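Local coordinates for protein Amuc_1100 (PDB 6KNY), which is of unknown function and is probably anchored in the membrane by a transmembrane helix absent from this crystallised form, at residues P174-F179 with F266-L271. Sequence-based numbering, arbitrary orientation.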
# COMPACT_ATOMS: atom_id res chain seq x y z
N PRO A 174 7.42 5.73 -0.22
CA PRO A 174 6.83 5.91 -1.55
C PRO A 174 6.27 4.62 -2.11
O PRO A 174 6.77 3.52 -1.82
CB PRO A 174 8.01 6.41 -2.40
CG PRO A 174 9.20 5.76 -1.74
CD PRO A 174 8.90 5.72 -0.25
N LEU A 175 5.21 4.76 -2.91
CA LEU A 175 4.76 3.68 -3.78
C LEU A 175 3.93 4.26 -4.91
O LEU A 175 3.43 5.40 -4.84
CB LEU A 175 3.96 2.63 -3.02
CG LEU A 175 2.64 3.08 -2.43
CD1 LEU A 175 1.62 1.93 -2.56
CD2 LEU A 175 2.84 3.47 -0.95
N GLU A 176 3.75 3.45 -5.95
CA GLU A 176 2.91 3.80 -7.09
C GLU A 176 1.94 2.66 -7.33
O GLU A 176 2.32 1.49 -7.25
CB GLU A 176 3.74 3.99 -8.38
CG GLU A 176 4.90 4.95 -8.30
CD GLU A 176 5.65 5.03 -9.64
OE1 GLU A 176 5.08 4.59 -10.67
OE2 GLU A 176 6.80 5.49 -9.65
N ILE A 177 0.70 3.00 -7.66
CA ILE A 177 -0.28 2.01 -8.05
C ILE A 177 -0.91 2.44 -9.37
O ILE A 177 -1.25 3.61 -9.55
CB ILE A 177 -1.36 1.82 -6.97
CG1 ILE A 177 -0.70 1.50 -5.62
CG2 ILE A 177 -2.33 0.72 -7.39
CD1 ILE A 177 -1.68 1.13 -4.52
N ALA A 178 -1.02 1.49 -10.29
CA ALA A 178 -1.70 1.69 -11.56
C ALA A 178 -2.86 0.70 -11.62
O ALA A 178 -2.70 -0.48 -11.28
CB ALA A 178 -0.74 1.48 -12.73
N PHE A 179 -4.02 1.19 -12.02
CA PHE A 179 -5.19 0.34 -12.18
C PHE A 179 -6.07 0.95 -13.25
O PHE A 179 -5.79 2.04 -13.76
CB PHE A 179 -5.97 0.17 -10.87
CG PHE A 179 -6.33 1.47 -10.19
CD1 PHE A 179 -7.47 2.17 -10.55
CD2 PHE A 179 -5.54 1.98 -9.17
CE1 PHE A 179 -7.81 3.36 -9.92
CE2 PHE A 179 -5.86 3.16 -8.53
CZ PHE A 179 -7.00 3.86 -8.91
N PHE A 266 -7.77 4.85 -17.06
CA PHE A 266 -6.52 4.37 -16.50
C PHE A 266 -6.00 5.37 -15.48
O PHE A 266 -5.98 6.58 -15.76
CB PHE A 266 -5.51 4.14 -17.62
CG PHE A 266 -4.07 4.04 -17.16
CD1 PHE A 266 -3.28 5.18 -17.04
CD2 PHE A 266 -3.50 2.81 -16.87
CE1 PHE A 266 -1.95 5.09 -16.64
CE2 PHE A 266 -2.18 2.70 -16.47
CZ PHE A 266 -1.40 3.84 -16.35
N VAL A 267 -5.62 4.88 -14.32
CA VAL A 267 -5.10 5.68 -13.24
C VAL A 267 -3.75 5.20 -12.77
O VAL A 267 -3.53 4.05 -12.61
CB VAL A 267 -6.00 5.66 -12.01
CG1 VAL A 267 -5.44 6.51 -10.90
CG2 VAL A 267 -7.38 6.12 -12.35
N GLN A 268 -2.88 6.14 -12.54
CA GLN A 268 -1.59 5.90 -11.99
C GLN A 268 -1.36 6.96 -10.95
O GLN A 268 -1.36 8.13 -11.25
CB GLN A 268 -0.50 5.87 -13.01
CG GLN A 268 0.74 5.26 -12.41
CD GLN A 268 1.81 4.95 -13.41
OE1 GLN A 268 1.87 3.86 -13.97
NE2 GLN A 268 2.69 5.91 -13.63
N VAL A 269 -1.20 6.53 -9.72
CA VAL A 269 -1.00 7.42 -8.61
C VAL A 269 0.27 7.14 -7.82
O VAL A 269 0.62 6.01 -7.60
CB VAL A 269 -2.23 7.43 -7.68
CG1 VAL A 269 -2.50 6.07 -7.11
CG2 VAL A 269 -2.03 8.41 -6.55
N SER A 270 0.93 8.24 -7.47
CA SER A 270 2.14 8.22 -6.66
C SER A 270 1.75 8.60 -5.24
O SER A 270 1.17 9.67 -5.02
CB SER A 270 3.17 9.19 -7.23
OG SER A 270 4.37 9.15 -6.50
N LEU A 271 2.06 7.73 -4.28
CA LEU A 271 1.65 7.93 -2.90
C LEU A 271 2.86 7.99 -1.99
O LEU A 271 3.92 7.42 -2.29
CB LEU A 271 0.71 6.81 -2.46
CG LEU A 271 -0.56 6.67 -3.33
CD1 LEU A 271 -1.19 5.31 -3.11
CD2 LEU A 271 -1.56 7.78 -3.01
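Leu175, Ile177 and Phe179 pair with Leu271, Val269 and Val267 in an antiparallel β-pairing of two neighbouring strands inside a mixed sheet, the segment axes running at 166° to each other. Each of these three is a hydrogen-bonded pair, closed by two backbone bonds; Leu271 N to Leu175 O, at 2.8 Å, is the shortest of the six. Glu176 with Ser270 and Ala178 with Gln268 are the non-hydrogen-bonded pairs between them, where CA-H groups approach carbonyl oxygens, as in Glu176 CA to Val269 O at 3.2 Å. The apolar face carries Leu175, Ile177, Phe179, Val267, Val269 and Leu271, and helix 183-194 packs on it through Val186, Ala189 and Ile193. Here chi1 of 52° sets Phe179 CG between the backbone N and the carbonyl carbon. The ring lies alongside Val267, turning one face to its CB, which sits off-centre toward the rim. This is a CH-pi contact, with Val267 CB 3.9 Å from the Phe179 ring centroid and 26° off the normal. Ile177 CG2 meets the same ring at its edge. An alanine in place of Phe179 would probably leave Val267 without this cover and open a gap beside Ala189. On the other face, Gln268 extends across the pair and its OE1 lies 3.7 Å from Ala178 CB. That oxygen is hydrogen-bonded to Lys144 NZ, from strand 141-146; the same nitrogen makes a long, weak ion pair with Glu176 OE1. The Gln268 amide and the Glu176 carboxylate are inclined to each other, and at 4.0 Å Gln268 NE2 and Glu176 OE1 are near each other without a hydrogen bond.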